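Local coordinates for protein beta-hydroxyacid dehydrogenase, 3-hydroxyisobutyrate dehydrogenase (Saccharomonospora xinjiangensis XJ-54, PDB 6GRL) that acts as an S-selective imine reductase with a role in reductive amination, and probably uses NADPH bound to its Rossmann-type domain, at residues 47-52 / 91-96; 73-78 / 97-102; 252-257 / 293-298; 264-269 / 274-279. One frame throughout, in Å; residues are numbered along the deposited sequence.

Contact 1 (47-52 / 91-96); sequences TVWNRT and DEVLGS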
loop_
_atom_site.group_PDB
_atom_site.type_symbol
_atom_site.label_atom_id
_atom_site.label_comp_id
_atom_site.label_asym_id
_atom_site.label_seq_id
_atom_site.Cartn_x
_atom_site.Cartn_y
_atom_site.Cartn_z
ATOM N N THR A 47 11.060 -22.806 -7.657
ATOM C CA THR A 47 11.381 -23.562 -6.455
ATOM C C THR A 47 10.701 -22.899 -5.267
ATOM O O THR A 47 10.826 -21.685 -5.073
ATOM C CB THR A 47 12.893 -23.634 -6.236
ATOM O OG1 THR A 47 13.509 -24.227 -7.387
ATOM C CG2 THR A 47 13.216 -24.465 -5.000
ATOM N N VAL A 48 9.976 -23.688 -4.479
ATOM C CA VAL A 48 9.171 -23.149 -3.392
ATOM C C VAL A 48 9.633 -23.738 -2.067
ATOM O O VAL A 48 10.176 -24.846 -2.005
ATOM C CB VAL A 48 7.663 -23.413 -3.605
ATOM C CG1 VAL A 48 7.179 -22.743 -4.884
ATOM C CG2 VAL A 48 7.374 -24.910 -3.634
ATOM N N TRP A 49 9.414 -22.971 -1.002
ATOM C CA TRP A 49 9.668 -23.403 0.363
ATOM C C TRP A 49 8.609 -22.799 1.272
ATOM O O TRP A 49 8.147 -21.676 1.051
ATOM C CB TRP A 49 11.068 -22.992 0.848
ATOM C CG TRP A 49 11.307 -23.315 2.295
ATOM C CD1 TRP A 49 11.848 -24.461 2.799
ATOM C CD2 TRP A 49 10.995 -22.487 3.424
ATOM N NE1 TRP A 49 11.896 -24.398 4.170
ATOM C CE2 TRP A 49 11.380 -23.197 4.579
ATOM C CE3 TRP A 49 10.432 -21.215 3.571
ATOM C CZ2 TRP A 49 11.220 -22.679 5.863
ATOM C CZ3 TRP A 49 10.273 -20.704 4.847
ATOM C CH2 TRP A 49 10.666 -21.433 5.975
ATOM N N ASN A 50 8.226 -23.558 2.294
ATOM C CA ASN A 50 7.291 -23.092 3.307
ATOM C C ASN A 50 7.666 -23.719 4.640
ATOM O O ASN A 50 8.135 -24.860 4.691
ATOM C CB ASN A 50 5.843 -23.452 2.957
ATOM C CG ASN A 50 4.831 -22.627 3.733
ATOM O OD1 ASN A 50 4.917 -21.399 3.785
ATOM N ND2 ASN A 50 3.897 -23.309 4.386
ATOM N N ARG A 51 7.448 -22.964 5.721
ATOM C CA ARG A 51 7.714 -23.485 7.060
ATOM C C ARG A 51 6.974 -24.796 7.297
ATOM O O ARG A 51 7.540 -25.750 7.842
ATOM C CB ARG A 51 7.322 -22.447 8.113
ATOM C CG ARG A 51 7.447 -22.937 9.546
ATOM C CD ARG A 51 8.902 -23.055 9.965
ATOM N NE ARG A 51 9.590 -21.769 9.911
ATOM C CZ ARG A 51 10.888 -21.625 9.662
ATOM N NH1 ARG A 51 11.646 -22.689 9.442
ATOM N NH2 ARG A 51 11.427 -20.414 9.631
ATOM N N THR A 52 5.710 -24.860 6.887
ATOM C CA THR A 52 4.962 -26.111 6.849
ATOM C C THR A 52 5.168 -26.726 5.469
ATOM O O THR A 52 4.614 -26.242 4.477
ATOM C CB THR A 52 3.481 -25.872 7.134
ATOM O OG1 THR A 52 3.340 -25.183 8.384
ATOM C CG2 THR A 52 2.733 -27.197 7.206
ATOM N N ASP A 91 12.656 -12.043 8.985
ATOM C CA ASP A 91 13.914 -12.075 9.722
ATOM C C ASP A 91 14.297 -13.500 10.104
ATOM O O ASP A 91 15.473 -13.874 10.041
ATOM C CB ASP A 91 13.814 -11.197 10.970
ATOM C CG ASP A 91 13.602 -9.734 10.639
ATOM O OD1 ASP A 91 14.036 -9.301 9.550
ATOM O OD2 ASP A 91 13.000 -9.017 11.465
ATOM N N GLU A 92 13.313 -14.312 10.496
ATOM C CA GLU A 92 13.607 -15.680 10.910
ATOM C C GLU A 92 14.032 -16.542 9.728
ATOM O O GLU A 92 14.969 -17.341 9.841
ATOM C CB GLU A 92 12.390 -16.287 11.607
ATOM C CG GLU A 92 12.628 -17.681 12.162
ATOM C CD GLU A 92 11.449 -18.198 12.959
ATOM O OE1 GLU A 92 10.434 -17.476 13.061
ATOM O OE2 GLU A 92 11.535 -19.326 13.487
ATOM N N VAL A 93 13.360 -16.395 8.585
ATOM C CA VAL A 93 13.658 -17.242 7.433
ATOM C C VAL A 93 14.996 -16.853 6.816
ATOM O O VAL A 93 15.855 -17.707 6.566
ATOM C CB VAL A 93 12.515 -17.170 6.404
ATOM C CG1 VAL A 93 12.925 -17.843 5.101
ATOM C CG2 VAL A 93 11.261 -17.819 6.969
ATOM N N LEU A 94 15.194 -15.559 6.558
ATOM C CA LEU A 94 16.453 -15.121 5.965
ATOM C C LEU A 94 17.620 -15.295 6.928
ATOM O O LEU A 94 18.761 -15.482 6.488
ATOM C CB LEU A 94 16.345 -13.666 5.511
ATOM C CG LEU A 94 15.426 -13.433 4.310
ATOM C CD1 LEU A 94 15.457 -11.978 3.888
ATOM C CD2 LEU A 94 15.812 -14.341 3.153
ATOM N N GLY A 95 17.361 -15.240 8.236
ATOM C CA GLY A 95 18.408 -15.498 9.209
ATOM C C GLY A 95 18.900 -16.928 9.213
ATOM O O GLY A 95 20.030 -17.183 9.645
ATOM N N SER A 96 18.080 -17.866 8.744
ATOM C CA SER A 96 18.459 -19.271 8.659
ATOM C C SER A 96 19.259 -19.591 7.404
ATOM O O SER A 96 19.652 -20.748 7.217
ATOM C CB SER A 96 17.208 -20.152 8.710
ATOM O OG SER A 96 16.369 -19.906 7.593
HETATM O O HOH W 1 13.900 -20.531 8.865
#
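Trp49 lays the CZ3–CH2 end of its indole against the CG2 methyl of Val93, with CZ3 3.7 Å from CG2. The contact lies in the Rossmann-type nucleotide-binding domain. There the end of strand 46-49 meets helix 87-95, and Leu26 and Pro70 close in on the same two side chains. In NADP-dependent members of this fold the loop after this strand commonly recognises the 2'-phosphate of the adenosine. The present structure is the apo form.

Arg51 curls back to the edge of the indole. Its chain is bent at chi2 (72°) and again at chi3 (61°). This turns the guanidinium so that one face rests over Trp49 CH2, 3.7 Å from the plane. The indole thus meets that face with its edge. Arg51 NH2 also slides past Val93, 3.7 Å from CG2. The carboxylate of Glu92 is nearby, but Glu92 OE2 is 4.0 Å from Arg51 NH2 and well out of the guanidinium plane. Any attraction is probably one of charge, with no N-H pointing at the oxygen.

A water completes the link. It accepts from Arg51 NH2 at 2.6 Å and donates to Ser96 OG at 2.8 Å.

Contact 2 (73-78 / 97-102); sequences AVEASR and VTSSLA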
loop_
_atom_site.group_PDB
_atom_site.type_symbol
_atom_site.label_atom_id
_atom_site.label_comp_id
_atom_site.label_asym_id
_atom_site.label_seq_id
_atom_site.Cartn_x
_atom_site.Cartn_y
_atom_site.Cartn_z
ATOM N N ALA A 73 16.404 -23.600 -1.095
ATOM C CA ALA A 73 15.521 -22.842 -1.973
ATOM C C ALA A 73 16.270 -21.713 -2.671
ATOM O O ALA A 73 16.134 -21.526 -3.886
ATOM C CB ALA A 73 14.333 -22.300 -1.178
ATOM N N VAL A 74 17.074 -20.951 -1.923
ATOM C CA VAL A 74 17.762 -19.815 -2.531
ATOM C C VAL A 74 18.874 -20.284 -3.461
ATOM O O VAL A 74 19.232 -19.578 -4.412
ATOM C CB VAL A 74 18.296 -18.853 -1.451
ATOM C CG1 VAL A 74 17.158 -18.339 -0.580
ATOM C CG2 VAL A 74 19.376 -19.519 -0.609
ATOM N N GLU A 75 19.434 -21.471 -3.219
ATOM C CA GLU A 75 20.477 -21.992 -4.094
ATOM C C GLU A 75 19.954 -22.375 -5.472
ATOM O O GLU A 75 20.760 -22.595 -6.383
ATOM C CB GLU A 75 21.153 -23.201 -3.444
ATOM C CG GLU A 75 22.070 -22.840 -2.291
ATOM C CD GLU A 75 22.574 -24.056 -1.539
ATOM O OE1 GLU A 75 22.116 -25.178 -1.835
ATOM O OE2 GLU A 75 23.429 -23.886 -0.644
ATOM N N ALA A 76 18.638 -22.448 -5.650
ATOM C CA ALA A 76 18.073 -22.908 -6.910
ATOM C C ALA A 76 17.944 -21.806 -7.954
ATOM O O ALA A 76 17.841 -22.119 -9.144
ATOM C CB ALA A 76 16.699 -23.534 -6.668
ATOM N N SER A 77 17.946 -20.534 -7.553
ATOM C CA SER A 77 17.674 -19.451 -8.489
ATOM C C SER A 77 18.435 -18.201 -8.075
ATOM O O SER A 77 18.822 -18.039 -6.916
ATOM C CB SER A 77 16.173 -19.131 -8.569
ATOM O OG SER A 77 15.375 -20.245 -8.204
ATOM N N ARG A 78 18.625 -17.305 -9.048
ATOM C CA ARG A 78 19.171 -15.983 -8.771
ATOM C C ARG A 78 18.093 -15.027 -8.275
ATOM O O ARG A 78 18.388 -14.102 -7.513
ATOM C CB ARG A 78 19.835 -15.417 -10.032
ATOM C CG ARG A 78 20.258 -13.958 -9.927
ATOM C CD ARG A 78 20.890 -13.463 -11.215
ATOM N NE ARG A 78 21.453 -12.125 -11.060
ATOM C CZ ARG A 78 20.890 -11.013 -11.525
ATOM N NH1 ARG A 78 19.740 -11.073 -12.184
ATOM N NH2 ARG A 78 21.480 -9.842 -11.334
ATOM N N VAL A 97 19.504 -18.606 6.546
ATOM C CA VAL A 97 20.232 -18.828 5.303
ATOM C C VAL A 97 21.725 -18.847 5.605
ATOM O O VAL A 97 22.264 -17.898 6.184
ATOM C CB VAL A 97 19.890 -17.751 4.265
ATOM C CG1 VAL A 97 20.732 -17.932 3.011
ATOM C CG2 VAL A 97 18.407 -17.791 3.928
ATOM N N THR A 98 22.395 -19.930 5.219
ATOM C CA THR A 98 23.837 -20.050 5.367
ATOM C C THR A 98 24.564 -20.039 4.031
ATOM O O THR A 98 25.800 -20.034 4.011
ATOM C CB THR A 98 24.188 -21.328 6.137
ATOM O OG1 THR A 98 23.909 -22.473 5.324
ATOM C CG2 THR A 98 23.371 -21.414 7.418
ATOM N N SER A 99 23.836 -20.030 2.920
ATOM C CA SER A 99 24.438 -20.009 1.598
ATOM C C SER A 99 24.641 -18.573 1.123
ATOM O O SER A 99 23.991 -17.636 1.594
ATOM C CB SER A 99 23.569 -20.774 0.600
ATOM O OG SER A 99 23.239 -22.059 1.099
ATOM N N SER A 100 25.561 -18.414 0.176
ATOM C CA SER A 100 25.862 -17.096 -0.363
ATOM C C SER A 100 24.684 -16.556 -1.164
ATOM O O SER A 100 24.054 -17.277 -1.941
ATOM C CB SER A 100 27.108 -17.157 -1.246
ATOM O OG SER A 100 27.296 -15.941 -1.951
ATOM N N LEU A 101 24.384 -15.274 -0.963
ATOM C CA LEU A 101 23.381 -14.570 -1.752
ATOM C C LEU A 101 24.011 -13.596 -2.738
ATOM O O LEU A 101 23.294 -12.789 -3.342
ATOM C CB LEU A 101 22.402 -13.833 -0.834
ATOM C CG LEU A 101 21.656 -14.706 0.177
ATOM C CD1 LEU A 101 20.835 -13.846 1.121
ATOM C CD2 LEU A 101 20.773 -15.725 -0.529
ATOM N N ALA A 102 25.329 -13.650 -2.914
ATOM C CA ALA A 102 26.009 -12.712 -3.795
ATOM C C ALA A 102 25.530 -12.880 -5.231
ATOM O O ALA A 102 25.424 -13.999 -5.739
ATOM C CB ALA A 102 27.522 -12.915 -3.716
#
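This contact belongs to the outer layer of the Rossmann-type domain, where two chain links beside the parallel sheet pack on each other. Segment 73-78 carries the end of helix 70-74 into a type I turn, Val74 to Ser77, and on toward strand 79-82. Segment 97-102 is the loop between helix 87-95 and strand 105-108.

Val74 is the apolar centre. With chi1 at -59°, its CG1 lies anti to the carbonyl carbon, which leaves CG2 in the crowded position between backbone N and carbonyl carbon. From there CG2 faces two loop residues. Leu101 CD2 is 4.0 Å from Val74 CG2, and the two side chains cross obliquely. Val97 comes tip to tip, with its CG1 4.2 Å from Val74 CG2.

Polar groups hold the loop ends. Asp71 OD1, in the same helix 70-74, accepts from the backbone N of both Thr98 and Ser99. Lys104, just before strand 105-108, bonds through NZ to the backbone oxygens of Val74 and Ser77. Within the loop, Ser100 OG accepts from Ala102 N at 3.2 Å in an ST turn.

Glu75 leaves the turn with an extended chain and brings its carboxylate to Ser99. Ser99 was modelled in two conformers, so this link may be only part-time. In the conformer described, Ser99 OG donates to Glu75 OE2 at a short 2.5 Å, its exact length uncertain, from above the carboxylate plane and 37° out of it.

Contact 3 (252-257 / 293-298); sequences RVQAAL and QGFSSL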
loop_
_atom_site.group_PDB
_atom_site.type_symbol
_atom_site.label_atom_id
_atom_site.label_comp_id
_atom_site.label_asym_id
_atom_site.label_seq_id
_atom_site.Cartn_x
_atom_site.Cartn_y
_atom_site.Cartn_z
ATOM N N ARG A 252 -13.727 31.747 4.532
ATOM C CA ARG A 252 -14.722 32.427 5.355
ATOM C C ARG A 252 -16.090 31.773 5.211
ATOM O O ARG A 252 -16.811 31.599 6.201
ATOM C CB ARG A 252 -14.789 33.907 4.979
ATOM C CG ARG A 252 -13.701 34.758 5.610
ATOM C CD ARG A 252 -13.794 36.205 5.152
ATOM N NE ARG A 252 -12.733 36.547 4.208
ATOM C CZ ARG A 252 -11.535 36.997 4.564
ATOM N NH1 ARG A 252 -11.240 37.166 5.845
ATOM N NH2 ARG A 252 -10.629 37.281 3.637
ATOM N N VAL A 253 -16.461 31.403 3.985
ATOM C CA VAL A 253 -17.738 30.731 3.763
ATOM C C VAL A 253 -17.716 29.329 4.360
ATOM O O VAL A 253 -18.689 28.890 4.986
ATOM C CB VAL A 253 -18.066 30.704 2.258
ATOM C CG1 VAL A 253 -19.247 29.788 1.981
ATOM C CG2 VAL A 253 -18.347 32.111 1.752
ATOM N N GLN A 254 -16.604 28.608 4.188
ATOM C CA GLN A 254 -16.528 27.243 4.702
ATOM C C GLN A 254 -16.532 27.221 6.225
ATOM O O GLN A 254 -17.125 26.323 6.834
ATOM C CB GLN A 254 -15.281 26.543 4.162
ATOM C CG GLN A 254 -15.110 26.621 2.652
ATOM C CD GLN A 254 -14.047 25.667 2.133
ATOM O OE1 GLN A 254 -13.753 24.644 2.753
ATOM N NE2 GLN A 254 -13.455 26.009 0.993
ATOM N N ALA A 255 -15.871 28.194 6.860
ATOM C CA ALA A 255 -15.802 28.207 8.319
ATOM C C ALA A 255 -17.181 28.399 8.936
ATOM O O ALA A 255 -17.526 27.737 9.921
ATOM C CB ALA A 255 -14.842 29.296 8.794
ATOM N N ALA A 256 -17.984 29.304 8.371
ATOM C CA ALA A 256 -19.349 29.481 8.856
ATOM C C ALA A 256 -20.166 28.211 8.661
ATOM O O ALA A 256 -21.012 27.871 9.497
ATOM C CB ALA A 256 -20.011 30.663 8.146
ATOM N N LEU A 257 -19.922 27.490 7.564
ATOM C CA LEU A 257 -20.605 26.222 7.345
ATOM C C LEU A 257 -20.158 25.167 8.349
ATOM O O LEU A 257 -20.965 24.329 8.765
ATOM C CB LEU A 257 -20.364 25.737 5.915
ATOM C CG LEU A 257 -20.945 24.376 5.527
ATOM C CD1 LEU A 257 -22.453 24.358 5.716
ATOM C CD2 LEU A 257 -20.576 24.028 4.092
ATOM N N GLN A 293 -8.558 32.197 0.570
ATOM C CA GLN A 293 -8.033 30.953 0.025
ATOM C C GLN A 293 -9.023 29.821 0.303
ATOM O O GLN A 293 -10.171 30.050 0.694
ATOM C CB GLN A 293 -6.644 30.677 0.594
ATOM C CG GLN A 293 -5.580 31.643 0.090
ATOM C CD GLN A 293 -4.226 31.424 0.738
ATOM O OE1 GLN A 293 -4.095 30.643 1.678
ATOM N NE2 GLN A 293 -3.210 32.118 0.235
ATOM N N GLY A 294 -8.588 28.579 0.106
ATOM C CA GLY A 294 -9.487 27.450 0.237
ATOM C C GLY A 294 -9.029 26.384 1.210
ATOM O O GLY A 294 -8.148 26.623 2.043
ATOM N N PHE A 295 -9.625 25.193 1.103
ATOM C CA PHE A 295 -9.340 24.127 2.058
ATOM C C PHE A 295 -7.903 23.635 1.944
ATOM O O PHE A 295 -7.270 23.319 2.958
ATOM C CB PHE A 295 -10.314 22.966 1.854
ATOM C CG PHE A 295 -10.174 21.879 2.879
ATOM C CD1 PHE A 295 -10.883 21.938 4.068
ATOM C CD2 PHE A 295 -9.328 20.805 2.660
ATOM C CE1 PHE A 295 -10.754 20.942 5.017
ATOM C CE2 PHE A 295 -9.191 19.811 3.606
ATOM C CZ PHE A 295 -9.906 19.876 4.784
ATOM N N SER A 296 -7.375 23.546 0.720
ATOM C CA SER A 296 -6.032 23.009 0.536
ATOM C C SER A 296 -4.981 23.857 1.244
ATOM O O SER A 296 -3.917 23.344 1.611
ATOM C CB SER A 296 -5.709 22.897 -0.954
ATOM O OG SER A 296 -5.726 24.168 -1.579
ATOM N N SER A 297 -5.264 25.143 1.459
ATOM C CA SER A 297 -4.307 26.018 2.128
ATOM C C SER A 297 -4.129 25.669 3.600
ATOM O O SER A 297 -3.140 26.092 4.207
ATOM C CB SER A 297 -4.740 27.479 1.989
ATOM O OG SER A 297 -5.881 27.753 2.783
ATOM N N LEU A 298 -5.058 24.910 4.187
ATOM C CA LEU A 298 -4.894 24.479 5.569
ATOM C C LEU A 298 -3.690 23.563 5.741
ATOM O O LEU A 298 -3.214 23.385 6.868
ATOM C CB LEU A 298 -6.162 23.776 6.056
ATOM C CG LEU A 298 -7.443 24.610 5.971
ATOM C CD1 LEU A 298 -8.646 23.802 6.433
ATOM C CD2 LEU A 298 -7.314 25.898 6.776
#
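The amide of Gln254 and the ring of Phe295 lie almost in parallel planes, 6° apart, and neither sets a face on the other. The amide oxygen comes in at the edge of the ring, near its plane. Gln254 OE1 is 3.9 Å from Phe295 CB and 4.2 Å from the ring atom Phe295 CD1. The two side chains themselves cross at about a right angle. Gln254 reaches across with an extended chain (chi2 -167°), while Phe295 holds its ring anti to its own backbone N (chi1 -175°), leading away from the helix. The far end of the ring goes to other helices, packing on Met235 of helix 229-241 and on Val278 of helix 273-287.

The other end of the amide faces the loop backbone. Gln254 NE2 is 3.9 Å from Phe295 N, with no bond between them. The main partner of Gln254 NE2 is Gly249 O, just before the helix, with a weak bond to Asp247 OD1 in addition. The same carboxylate receives Phe295 N on OD1 and Ser296 N on OD2, and so gathers the buried amide and the start of the turn round one acidic group.

The turn also closes on itself. Gly294 O accepts from Ser297 OG at 2.6 Å and from Ser297 N at 3.3 Å, both bonds closing over the short 3-10 segment 296-297. The contact joins helix 251-267 to the loop before the final short helix, within the all-helical C-terminal domain found in the beta-hydroxyacid and 6-phosphogluconate dehydrogenase superfamily.

Contact 4 (264-269 / 274-279); sequences HRESLG and RMREVK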
loop_
_atom_site.group_PDB
_atom_site.type_symbol
_atom_site.label_atom_id
_atom_site.label_comp_id
_atom_site.label_asym_id
_atom_site.label_seq_id
_atom_site.Cartn_x
_atom_site.Cartn_y
_atom_site.Cartn_z
ATOM N N HIS A 264 -25.113 21.038 14.555
ATOM C CA HIS A 264 -26.168 20.077 14.246
ATOM C C HIS A 264 -25.846 18.695 14.806
ATOM O O HIS A 264 -26.677 18.085 15.488
ATOM C CB HIS A 264 -26.394 20.010 12.735
ATOM C CG HIS A 264 -27.263 18.867 12.308
ATOM N ND1 HIS A 264 -26.823 17.871 11.463
ATOM C CD2 HIS A 264 -28.542 18.556 12.623
ATOM C CE1 HIS A 264 -27.798 17.002 11.267
ATOM N NE2 HIS A 264 -28.851 17.393 11.961
ATOM N N ARG A 265 -24.643 18.182 14.530
ATOM C CA ARG A 265 -24.314 16.834 14.982
ATOM C C ARG A 265 -24.193 16.771 16.501
ATOM O O ARG A 265 -24.578 15.772 17.118
ATOM C CB ARG A 265 -23.032 16.340 14.308
ATOM C CG ARG A 265 -21.771 17.115 14.652
ATOM C CD ARG A 265 -20.693 16.874 13.606
ATOM N NE ARG A 265 -20.123 15.531 13.688
ATOM C CZ ARG A 265 -19.920 14.739 12.639
ATOM N NH1 ARG A 265 -19.388 13.534 12.804
ATOM N NH2 ARG A 265 -20.255 15.148 11.424
ATOM N N GLU A 266 -23.680 17.835 17.125
ATOM C CA GLU A 266 -23.563 17.837 18.580
ATOM C C GLU A 266 -24.925 17.948 19.253
ATOM O O GLU A 266 -25.104 17.444 20.368
ATOM C CB GLU A 266 -22.638 18.966 19.033
ATOM C CG GLU A 266 -21.163 18.662 18.810
ATOM C CD GLU A 266 -20.243 19.701 19.419
ATOM O OE1 GLU A 266 -20.728 20.793 19.785
ATOM O OE2 GLU A 266 -19.030 19.422 19.532
ATOM N N SER A 267 -25.895 18.589 18.595
ATOM C CA SER A 267 -27.256 18.618 19.119
ATOM C C SER A 267 -27.904 17.241 19.094
ATOM O O SER A 267 -28.899 17.024 19.794
ATOM C CB SER A 267 -28.110 19.610 18.327
ATOM O OG SER A 267 -28.407 19.113 17.034
ATOM N N LEU A 268 -27.366 16.316 18.302
ATOM C CA LEU A 268 -27.830 14.937 18.258
ATOM C C LEU A 268 -27.016 14.018 19.157
ATOM O O LEU A 268 -27.320 12.824 19.238
ATOM C CB LEU A 268 -27.786 14.414 16.819
ATOM C CG LEU A 268 -28.618 15.171 15.782
ATOM C CD1 LEU A 268 -28.187 14.781 14.378
ATOM C CD2 LEU A 268 -30.101 14.904 15.981
ATOM N N GLY A 269 -25.994 14.542 19.830
ATOM C CA GLY A 269 -25.137 13.726 20.662
ATOM C C GLY A 269 -24.050 12.983 19.921
ATOM O O GLY A 269 -23.455 12.062 20.489
ATOM N N ARG A 274 -13.252 15.633 14.128
ATOM C CA ARG A 274 -12.647 16.157 12.906
ATOM C C ARG A 274 -13.300 17.466 12.478
ATOM O O ARG A 274 -12.623 18.362 11.960
ATOM C CB ARG A 274 -12.737 15.124 11.783
ATOM C CG ARG A 274 -11.686 14.023 11.847
ATOM C CD ARG A 274 -10.265 14.573 11.888
ATOM N NE ARG A 274 -9.307 13.595 11.375
ATOM C CZ ARG A 274 -8.056 13.467 11.804
ATOM N NH1 ARG A 274 -7.594 14.253 12.768
ATOM N NH2 ARG A 274 -7.266 12.543 11.275
ATOM N N MET A 275 -14.614 17.597 12.676
ATOM C CA MET A 275 -15.291 18.829 12.283
ATOM C C MET A 275 -14.797 20.012 13.108
ATOM O O MET A 275 -14.552 21.096 12.565
ATOM C CB MET A 275 -16.805 18.664 12.415
ATOM C CG MET A 275 -17.381 17.542 11.554
ATOM S SD MET A 275 -17.126 17.780 9.779
ATOM C CE MET A 275 -15.755 16.672 9.457
ATOM N N ARG A 276 -14.633 19.820 14.419
ATOM C CA ARG A 276 -14.077 20.879 15.255
ATOM C C ARG A 276 -12.619 21.152 14.914
ATOM O O ARG A 276 -12.171 22.302 14.983
ATOM C CB ARG A 276 -14.217 20.516 16.733
ATOM C CG ARG A 276 -15.614 20.736 17.287
ATOM C CD ARG A 276 -15.654 20.595 18.800
ATOM N NE ARG A 276 -16.945 21.008 19.344
ATOM C CZ ARG A 276 -17.241 22.250 19.718
ATOM N NH1 ARG A 276 -16.334 23.213 19.612
ATOM N NH2 ARG A 276 -18.444 22.530 20.200
ATOM N N GLU A 277 -11.864 20.114 14.546
ATOM C CA GLU A 277 -10.471 20.315 14.161
ATOM C C GLU A 277 -10.367 21.137 12.883
ATOM O O GLU A 277 -9.533 22.046 12.789
ATOM C CB GLU A 277 -9.776 18.963 13.994
ATOM C CG GLU A 277 -8.384 19.045 13.391
ATOM C CD GLU A 277 -7.871 17.695 12.930
ATOM O OE1 GLU A 277 -7.773 16.776 13.770
ATOM O OE2 GLU A 277 -7.566 17.551 11.728
ATOM N N VAL A 278 -11.211 20.839 11.892
ATOM C CA VAL A 278 -11.191 21.590 10.640
ATOM C C VAL A 278 -11.594 23.040 10.881
ATOM O O VAL A 278 -11.004 23.967 10.311
ATOM C CB VAL A 278 -12.104 20.913 9.601
ATOM C CG1 VAL A 278 -12.281 21.803 8.386
ATOM C CG2 VAL A 278 -11.531 19.568 9.193
ATOM N N LYS A 279 -12.598 23.258 11.735
ATOM C CA LYS A 279 -13.043 24.619 12.022
ATOM C C LYS A 279 -11.934 25.439 12.671
ATOM O O LYS A 279 -11.743 26.614 12.333
ATOM C CB LYS A 279 -14.283 24.586 12.916
ATOM C CG LYS A 279 -14.745 25.952 13.401
ATOM C CD LYS A 279 -15.220 26.823 12.251
ATOM C CE LYS A 279 -16.141 27.932 12.745
ATOM N NZ LYS A 279 -15.476 28.840 13.719
#
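Glu266 and Arg276 meet at about a right angle, carboxylate against the side of the guanidinium. The grip is side-on, through two nitrogens. Arg276 NE donates to Glu266 OE2 at 2.6 Å, nearly straight at 168° and in the guanidinium plane. Arg276 NH2 donates to Glu266 OE1 at 2.9 Å, on the syn lone pair. The two planes are twisted 31° apart, so the salt bridge has two hydrogen bonds but is not flat. Replacing Glu266 by an alanine would probably leave Arg276 without its charged mate across the contact and set its guanidinium free to turn.

Beside this pair, Arg265 and Met275 also cross at about a right angle, but as face on methylene. The Arg265 chain bends at chi3 (-72°), which turns one guanidinium face to Met275 CG. That carbon sits toward the rim of the group, with Met275 CG 3.7 Å from Arg265 NH2. Arg265 NH1 forms a salt bridge with Glu271 in the connecting loop.

These contacts brace a helix–loop–helix corner. Helix 251-267 ends in a Schellman motif at Gly269, and helix 273-287 starts soon after. Met275 also packs on Met258 and Ile262 of the first helix, and Arg265 leans on His202 and Val206 of the long helix 181-209.

The contacts form two pairs, one in each domain. Contacts 1 and 2 lie in the Rossmann-type domain, with centres about 12 Å apart. Their segments alternate along the chain, 91-96 runs straight into 97-102, and Trp49 CB touches Ala73 CB at 3.9 Å. Contacts 3 and 4 follow later in the sequence, in the helical C-terminal domain. Both use helix 251-267, their centres are about 16 Å apart, and contact 4 falls between the two segments of contact 3. The pairs sit on opposite sides of the chain's centre, about 51 to 58 Å apart between centres. The long helix 181-209 joins the domains. Each pair therefore joins parts within its own domain, and none ties one domain to the other.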